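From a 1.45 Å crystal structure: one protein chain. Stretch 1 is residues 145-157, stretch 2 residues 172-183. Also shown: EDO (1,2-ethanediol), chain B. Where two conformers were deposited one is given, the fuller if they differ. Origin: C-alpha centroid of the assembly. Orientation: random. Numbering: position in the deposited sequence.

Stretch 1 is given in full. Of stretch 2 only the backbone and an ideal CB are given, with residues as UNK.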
ATOM      1  N   LEU A 145      -1.702   6.487  -8.196  1.00  7.42           N
ATOM      2  CA  LEU A 145      -1.567   6.765  -9.621  1.00  8.06           C
ATOM      3  C   LEU A 145      -1.737   8.257  -9.885  1.00  7.74           C
ATOM      4  O   LEU A 145      -0.992   8.834 -10.717  1.00  8.06           O
ATOM      5  CB  LEU A 145      -2.564   5.905 -10.429  1.00  7.80           C
ATOM      6  CG  LEU A 145      -2.195   4.424 -10.463  1.00  8.13           C
ATOM      7  CD1 LEU A 145      -3.416   3.637 -11.056  1.00  9.41           C
ATOM      8  CD2 LEU A 145      -0.945   4.157 -11.260  1.00  8.72           C
ATOM      9  N   ALA A 146      -2.684   8.904  -9.188  1.00  7.39           N
ATOM     10  CA  ALA A 146      -2.837  10.339  -9.371  1.00  7.57           C
ATOM     11  C   ALA A 146      -1.561  11.080  -8.931  1.00  8.13           C
ATOM     12  O   ALA A 146      -1.157  12.066  -9.559  1.00  8.36           O
ATOM     13  CB  ALA A 146      -4.032  10.878  -8.600  1.00  8.47           C
ATOM     14  N   GLU A 147      -0.940  10.598  -7.858  1.00  9.13           N
ATOM     15  CA  GLU A 147       0.309  11.204  -7.365  1.00  9.05           C
ATOM     16  C   GLU A 147       1.481  10.950  -8.311  1.00  9.24           C
ATOM     17  O   GLU A 147       2.470  11.688  -8.295  1.00 10.04           O
ATOM     18  CB  GLU A 147       0.658  10.665  -5.971  1.00 11.46           C
ATOM     19  CG  GLU A 147      -0.272  11.185  -4.887  1.00 14.09           C
ATOM     20  CD  GLU A 147       0.226  10.807  -3.544  1.00 18.89           C
ATOM     21  OE1 GLU A 147       1.283  10.145  -3.474  1.00 23.73           O
ATOM     22  OE2 GLU A 147      -0.389  11.236  -2.558  1.00 20.04           O
ATOM     23  N   LEU A 148       1.390   9.905  -9.136  1.00  9.65           N
ATOM     24  CA  LEU A 148       2.409   9.685 -10.185  1.00  7.99           C
ATOM     25  C   LEU A 148       2.170  10.589 -11.400  1.00  8.03           C
ATOM     26  O   LEU A 148       2.936  10.546 -12.361  1.00  8.89           O
ATOM     27  CB  LEU A 148       2.431   8.224 -10.639  1.00  7.06           C
ATOM     28  CG  LEU A 148       2.884   7.218  -9.579  1.00  7.47           C
ATOM     29  CD1 LEU A 148       2.795   5.767 -10.126  1.00  8.71           C
ATOM     30  CD2 LEU A 148       4.323   7.582  -9.193  1.00  9.48           C
ATOM     31  N   GLY A 149       1.124  11.412 -11.373  1.00  7.42           N
ATOM     32  CA  GLY A 149       0.873  12.336 -12.476  1.00  8.03           C
ATOM     33  C   GLY A 149       0.249  11.678 -13.703  1.00  8.95           C
ATOM     34  O   GLY A 149       0.404  12.186 -14.806  1.00  9.42           O
ATOM     35  N   VAL A 150      -0.407  10.531 -13.536  1.00  8.18           N
ATOM     36  CA  VAL A 150      -1.120   9.960 -14.687  0.56  9.12           C
ATOM     37  C   VAL A 150      -2.235  10.895 -15.111  1.00  9.91           C
ATOM     38  O   VAL A 150      -2.810  11.631 -14.316  1.00 12.26           O
ATOM     39  CB  VAL A 150      -1.765   8.606 -14.425  0.56  9.39           C
ATOM     40  CG1 VAL A 150      -0.749   7.535 -14.042  0.56  9.97           C
ATOM     41  CG2 VAL A 150      -2.892   8.777 -13.438  0.56  9.46           C
ATOM     42  N   GLN A 151      -2.498  10.905 -16.405  1.00  9.62           N
ATOM     43  CA  GLN A 151      -3.581  11.731 -16.908  0.51 10.13           C
ATOM     44  C   GLN A 151      -4.943  11.015 -16.764  1.00  9.49           C
ATOM     45  O   GLN A 151      -5.939  11.665 -16.432  1.00 10.61           O
ATOM     46  CB  GLN A 151      -3.297  12.128 -18.371  0.51 11.96           C
ATOM     47  CG  GLN A 151      -4.339  13.073 -18.983  0.51 13.67           C
ATOM     48  CD  GLN A 151      -5.456  12.303 -19.611  0.51 16.58           C
ATOM     49  OE1 GLN A 151      -5.270  11.150 -19.986  0.51 18.74           O
ATOM     50  NE2 GLN A 151      -6.623  12.918 -19.728  0.51 17.65           N
ATOM     51  N   ARG A 152      -4.984   9.694 -16.970  1.00  9.83           N
ATOM     52  CA  ARG A 152      -6.243   8.954 -16.917  1.00 10.43           C
ATOM     53  C   ARG A 152      -6.070   7.674 -16.100  1.00  9.38           C
ATOM     54  O   ARG A 152      -5.082   6.943 -16.279  1.00 11.55           O
ATOM     55  CB  ARG A 152      -6.715   8.583 -18.331  1.00 12.05           C
ATOM     56  CG  ARG A 152      -8.023   7.777 -18.330  1.00 14.35           C
ATOM     57  CD  ARG A 152      -8.659   7.578 -19.715  1.00 16.89           C
ATOM     58  NE  ARG A 152      -9.262   8.830 -20.199  1.00 20.27           N
ATOM     59  CZ  ARG A 152     -10.477   9.285 -19.866  1.00 22.49           C
ATOM     60  NH1 ARG A 152     -11.256   8.611 -19.025  1.00 23.13           N
ATOM     61  NH2 ARG A 152     -10.911  10.441 -20.364  1.00 23.86           N
ATOM     62  N   ILE A 153      -7.030   7.388 -15.232  1.00  8.40           N
ATOM     63  CA  ILE A 153      -7.090   6.159 -14.469  1.00  8.09           C
ATOM     64  C   ILE A 153      -8.347   5.417 -14.864  1.00  8.26           C
ATOM     65  O   ILE A 153      -9.459   5.960 -14.756  1.00  9.60           O
ATOM     66  CB  ILE A 153      -7.109   6.467 -12.959  1.00  8.60           C
ATOM     67  CG1 ILE A 153      -5.817   7.193 -12.575  1.00  9.83           C
ATOM     68  CG2 ILE A 153      -7.248   5.201 -12.175  1.00 10.04           C
ATOM     69  CD1 ILE A 153      -5.825   7.781 -11.170  1.00 11.25           C
ATOM     70  N   THR A 154      -8.180   4.214 -15.396  1.00  8.89           N
ATOM     71  CA  THR A 154      -9.326   3.382 -15.775  1.00  9.36           C
ATOM     72  C   THR A 154      -9.454   2.227 -14.775  1.00  8.73           C
ATOM     73  O   THR A 154      -8.490   1.464 -14.548  1.00  9.59           O
ATOM     74  CB  THR A 154      -9.154   2.830 -17.209  1.00  9.60           C
ATOM     75  OG1 THR A 154      -9.001   3.922 -18.118  1.00 11.09           O
ATOM     76  CG2 THR A 154     -10.343   1.950 -17.669  1.00 10.67           C
ATOM     77  N   ILE A 155     -10.645   2.077 -14.208  1.00  8.72           N
ATOM     78  CA  ILE A 155     -10.925   1.017 -13.239  1.00  8.10           C
ATOM     79  C   ILE A 155     -11.453  -0.167 -14.041  1.00  8.99           C
ATOM     80  O   ILE A 155     -12.536  -0.104 -14.645  1.00 10.93           O
ATOM     81  CB  ILE A 155     -11.963   1.452 -12.193  1.00  9.47           C
ATOM     82  CG1 ILE A 155     -11.578   2.783 -11.553  1.00  9.51           C
ATOM     83  CG2 ILE A 155     -12.136   0.351 -11.111  1.00 11.02           C
ATOM     84  CD1 ILE A 155     -10.218   2.838 -10.777  1.00 10.10           C
ATOM     85  N   VAL A 156     -10.683  -1.242 -14.069  1.00  8.32           N
ATOM     86  CA  VAL A 156     -11.042  -2.463 -14.804  1.00  9.43           C
ATOM     87  C   VAL A 156     -11.566  -3.428 -13.788  1.00 10.22           C
ATOM     88  O   VAL A 156     -10.811  -3.975 -12.983  1.00  9.99           O
ATOM     89  CB  VAL A 156      -9.811  -3.021 -15.574  1.00  9.74           C
ATOM     90  CG1 VAL A 156     -10.119  -4.331 -16.236  1.00 10.34           C
ATOM     91  CG2 VAL A 156      -9.266  -1.972 -16.576  1.00 10.80           C
ATOM     92  N   ALA A 157     -12.871  -3.614 -13.780  1.00 10.09           N
ATOM     93  CA  ALA A 157     -13.485  -4.409 -12.731  1.00  9.86           C
ATOM     94  C   ALA A 157     -14.844  -4.900 -13.206  1.00 10.14           C
ATOM     95  O   ALA A 157     -15.398  -4.413 -14.201  1.00 10.97           O
ATOM     96  CB  ALA A 157     -13.647  -3.585 -11.422  1.00 11.48           C
ATOM     97  N   UNK A 172     -11.613  13.242  -8.140  1.00 13.79           N
ATOM     98  CA  UNK A 172     -11.330  14.139  -7.014  0.55 14.88           C
ATOM     99  C   UNK A 172      -9.822  14.344  -6.829  1.00 15.13           C
ATOM    100  O   UNK A 172      -9.405  15.403  -6.341  1.00 15.85           O
ATOM    101  CB  UNK A 172     -11.943  13.582  -5.728  0.55 14.88           C
ATOM    102  N   UNK A 173      -9.023  13.373  -7.270  1.00 13.73           N
ATOM    103  CA  UNK A 173      -7.568  13.504  -7.225  1.00 13.26           C
ATOM    104  C   UNK A 173      -7.002  14.336  -8.373  1.00 13.54           C
ATOM    105  O   UNK A 173      -5.795  14.570  -8.399  1.00 15.96           O
ATOM    106  CB  UNK A 173      -6.926  12.115  -7.241  1.00 13.26           C
ATOM    107  N   UNK A 174      -7.850  14.739  -9.319  1.00 13.65           N
ATOM    108  CA  UNK A 174      -7.431  15.602 -10.415  1.00 13.28           C
ATOM    109  C   UNK A 174      -7.255  14.918 -11.763  1.00 13.12           C
ATOM    110  O   UNK A 174      -7.001  15.577 -12.771  1.00 14.49           O
ATOM    111  CB  UNK A 174      -6.111  16.277 -10.035  1.00 13.28           C
ATOM    112  N   UNK A 175      -7.376  13.588 -11.800  1.00 12.67           N
ATOM    113  CA  UNK A 175      -7.178  12.834 -13.042  1.00 11.94           C
ATOM    114  C   UNK A 175      -8.500  12.661 -13.803  1.00 11.74           C
ATOM    115  O   UNK A 175      -9.576  12.901 -13.256  1.00 13.66           O
ATOM    116  CB  UNK A 175      -6.565  11.466 -12.738  1.00 11.94           C
ATOM    117  N   UNK A 176      -8.423  12.234 -15.062  1.00 12.09           N
ATOM    118  CA  UNK A 176      -9.600  11.682 -15.738  1.00 13.02           C
ATOM    119  C   UNK A 176      -9.806  10.260 -15.268  1.00 11.11           C
ATOM    120  O   UNK A 176      -8.830   9.581 -14.895  1.00 11.84           O
ATOM    121  CB  UNK A 176      -9.448  11.733 -17.260  1.00 13.02           C
ATOM    122  N   UNK A 177     -11.063   9.822 -15.229  1.00 11.52           N
ATOM    123  CA  UNK A 177     -11.353   8.475 -14.783  1.00 11.97           C
ATOM    124  C   UNK A 177     -12.501   7.858 -15.525  1.00 11.61           C
ATOM    125  O   UNK A 177     -13.388   8.579 -16.035  1.00 12.78           O
ATOM    126  CB  UNK A 177     -11.650   8.467 -13.282  1.00 11.97           C
ATOM    127  N   UNK A 178     -12.532   6.534 -15.536  1.00 10.05           N
ATOM    128  CA  UNK A 178     -13.668   5.834 -16.106  1.00 10.36           C
ATOM    129  C   UNK A 178     -13.566   4.368 -15.767  1.00 10.82           C
ATOM    130  O   UNK A 178     -12.543   3.891 -15.237  1.00 12.02           O
ATOM    131  CB  UNK A 178     -13.743   6.038 -17.621  1.00 10.36           C
ATOM    132  N   UNK A 179     -14.645   3.667 -16.059  1.00 12.22           N
ATOM    133  CA  UNK A 179     -14.804   2.232 -15.775  1.00 11.82           C
ATOM    134  C   UNK A 179     -14.757   1.426 -17.052  1.00 11.12           C
ATOM    135  O   UNK A 179     -15.351   1.822 -18.087  1.00 13.64           O
ATOM    136  CB  UNK A 179     -16.118   1.964 -15.039  1.00 11.82           C
ATOM    137  N   UNK A 180     -14.065   0.289 -16.981  1.00 11.30           N
ATOM    138  CA  UNK A 180     -14.038  -0.691 -18.061  1.00 11.94           C
ATOM    139  C   UNK A 180     -14.456  -2.047 -17.462  1.00 10.41           C
ATOM    140  O   UNK A 180     -13.819  -2.520 -16.516  1.00 11.73           O
ATOM    141  CB  UNK A 180     -12.656  -0.765 -18.713  1.00 11.94           C
ATOM    142  N   UNK A 181     -15.546  -2.647 -17.957  1.00 11.56           N
ATOM    143  CA  UNK A 181     -15.924  -3.992 -17.515  1.00 12.16           C
ATOM    144  C   UNK A 181     -14.807  -4.970 -17.859  1.00 12.53           C
ATOM    145  O   UNK A 181     -14.471  -5.145 -19.036  1.00 13.29           O
ATOM    146  CB  UNK A 181     -17.241  -4.431 -18.158  1.00 12.16           C
ATOM    147  N   UNK A 182     -14.260  -5.651 -16.851  1.00 11.56           N
ATOM    148  CA  UNK A 182     -13.186  -6.594 -17.076  1.00 13.43           C
ATOM    149  C   UNK A 182     -13.601  -7.716 -18.001  1.00 14.67           C
ATOM    150  O   UNK A 182     -12.754  -8.239 -18.749  1.00 15.48           O
ATOM    151  CB  UNK A 182     -12.702  -7.169 -15.743  1.00 13.43           C
ATOM    152  N   UNK A 183     -14.901  -8.029 -18.003  1.00 15.23           N
ATOM    153  CA  UNK A 183     -15.438  -9.104 -18.812  1.00 16.23           C
ATOM    154  C   UNK A 183     -15.991  -8.660 -20.150  1.00 16.94           C
ATOM    155  O   UNK A 183     -16.557  -9.475 -20.896  1.00 18.52           O
ATOM    156  CB  UNK A 183     -16.537  -9.827 -18.030  1.00 16.23           C
TER
HETATM  157  C1  EDO B 301     -10.802  17.736  -8.946  1.00 39.80           C
HETATM  158  O1  EDO B 301      -9.573  17.713  -8.180  1.00 39.41           O
HETATM  159  C2  EDO B 301     -10.537  17.823 -10.450  1.00 39.36           C
HETATM  160  O2  EDO B 301     -10.547  19.169 -10.990  1.00 38.48           O

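Two parallel strands, 152-157 and 176-181, set the frame: their axes approach to 4.6 Å at 24°, and backbone hydrogen bonds alternate between them. What remains to be inferred is the side chains of the second stretch.

Position 172 has helical angles (-64/-26), and nothing of stretch 1 lies within 5.5 Å of its ideal CB, so almost any residue would suit. It is Arg172, whose O accepts a hydrogen bond from EDO O1 at 3.0 Å.

At position 173 the CA-to-CB bond points toward stretch 1, and the ideal CB stands just 3.4 Å from Ala146 CB. So tight an approach favours a small side chain, or one whose outer atoms turn off. Cys173 fits: its CB packs against Ala146 CB at 3.4 Å, with chi1 in m.

Position 174 has phi 104°, and a CB there would jam against the carbonyl O of position 173. Glycine is called for, and Gly174 ends the helix in a Schellman motif.

Position 175 points toward stretch 1, its ideal CB 3.8 Å from Gln151 O and 4.1 Å from Ile153 CD1. A small apolar group suits this space. Ala175 supplies a methyl, CB, 4.1 Å from Ile153 CD1.

Position 176 opens the strand, its N donating to Gln151 O (2.9 Å, 158°) and its O accepting from Ile153 N (2.9 Å). The CB shares a sheet face with Arg152, 3.7 Å from Arg152 NH2; a polar or flexible chain could lie against that guanidinium. Gln176 lays its CB over one guanidinium face, while its CG lies 3.2 Å from Gln151 NE2 and its end leads away.

Position 177 pairs with Ile153, and its ideal CB would be 3.6 Å from Ile153 O; small residues look easiest, without excluding others. Gly177 brings its CA to 3.1 Å from Ile153 O in a CA-H...O contact.

Position 178 has room for a CB, 3.8 Å from Arg152 NH1, so this contact does not demand glycine. Gly178 is found, its N donating to Ile153 O (3.2 Å) and its O accepting from Ile155 N (2.8 Å).

Position 179 faces the Ile155 side of the sheet. Farther along, Ala157 O offers an acceptor, so a long side chain carrying a donor is attractive. Trp179, chi1 in t, donates from NE1 to Ala157 O (2.9 Å, 149°), the carbonyl lying at the ring edge.

Position 180 faces Thr154 CG2 (3.7 Å from the ideal CB) and Val156 CG2 (4.2 Å), a setting for small or medium apolar groups. Cys180 places its CB there, and its N donates to Ile155 O (2.8 Å).

Position 181 points away, leaving the choice wide. Asp181 OD1 accepts a hydrogen bond from the backbone N of position 183 at 3.0 Å.

Position 182 lies sideways, its ideal CB 3.9 Å from Val156 CG1; a branched aliphatic suits. Ile182 packs CG1 against Val156 CG1 at 3.7 Å, and its N donates to Ala157 O (3.1 Å).

Position 183 has nothing of stretch 1 within 5.5 Å of its ideal CB, and there is room for one; it is Gly183.

Stretch 2 172-183: RCGAQGGWCDIG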
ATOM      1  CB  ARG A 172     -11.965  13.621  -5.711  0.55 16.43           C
ATOM      2  CG  ARG A 172     -13.511  13.606  -5.714  0.55 18.84           C
ATOM      3  CD  ARG A 172     -14.111  13.344  -4.311  0.55 20.17           C
ATOM      4  NE  ARG A 172     -13.542  12.162  -3.635  0.55 21.33           N
ATOM      5  CZ  ARG A 172     -14.067  10.945  -3.685  0.55 21.69           C
ATOM      6  NH1 ARG A 172     -15.187  10.719  -4.336  0.55 22.19           N
ATOM      7  NH2 ARG A 172     -13.495   9.960  -3.037  0.55 22.15           N
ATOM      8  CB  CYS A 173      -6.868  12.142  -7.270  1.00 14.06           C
ATOM      9  SG  CYS A 173      -7.142  11.105  -5.835  1.00 15.26           S
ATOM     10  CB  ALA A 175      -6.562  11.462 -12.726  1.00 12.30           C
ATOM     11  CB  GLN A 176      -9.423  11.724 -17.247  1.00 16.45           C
ATOM     12  CG  GLN A 176      -9.175  13.165 -17.733  1.00 21.90           C
ATOM     13  CD  GLN A 176     -10.203  14.154 -17.162  1.00 27.77           C
ATOM     14  OE1 GLN A 176     -11.402  14.012 -17.420  1.00 30.59           O
ATOM     15  NE2 GLN A 176      -9.737  15.154 -16.382  1.00 28.60           N
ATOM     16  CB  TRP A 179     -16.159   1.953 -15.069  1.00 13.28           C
ATOM     17  CG  TRP A 179     -16.525   0.485 -14.968  1.00 13.44           C
ATOM     18  CD1 TRP A 179     -15.831  -0.468 -14.300  1.00 13.07           C
ATOM     19  CD2 TRP A 179     -17.666  -0.166 -15.522  1.00 14.78           C
ATOM     20  NE1 TRP A 179     -16.458  -1.667 -14.396  1.00 14.11           N
ATOM     21  CE2 TRP A 179     -17.584  -1.526 -15.156  1.00 14.89           C
ATOM     22  CE3 TRP A 179     -18.732   0.257 -16.316  1.00 16.65           C
ATOM     23  CZ2 TRP A 179     -18.540  -2.474 -15.527  1.00 16.01           C
ATOM     24  CZ3 TRP A 179     -19.695  -0.690 -16.701  1.00 18.37           C
ATOM     25  CH2 TRP A 179     -19.585  -2.047 -16.303  1.00 17.93           C
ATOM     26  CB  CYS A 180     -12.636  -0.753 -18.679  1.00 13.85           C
ATOM     27  SG  CYS A 180     -12.502  -1.953 -19.969  1.00 16.60           S
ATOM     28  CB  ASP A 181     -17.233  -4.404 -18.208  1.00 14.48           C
ATOM     29  CG  ASP A 181     -17.851  -5.657 -17.629  1.00 17.94           C
ATOM     30  OD1 ASP A 181     -17.181  -6.437 -16.932  1.00 18.87           O
ATOM     31  OD2 ASP A 181     -19.046  -5.875 -17.901  1.00 21.69           O
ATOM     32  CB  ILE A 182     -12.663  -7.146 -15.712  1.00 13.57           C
ATOM     33  CG1 ILE A 182     -11.288  -7.824 -15.848  1.00 14.46           C
ATOM     34  CG2 ILE A 182     -13.697  -8.069 -14.993  1.00 13.07           C
ATOM     35  CD1 ILE A 182     -10.677  -8.170 -14.473  1.00 16.56           C
TER
HETATM   36  O   HOH W   1     -14.729   8.379 -18.750  1.00 42.85           O
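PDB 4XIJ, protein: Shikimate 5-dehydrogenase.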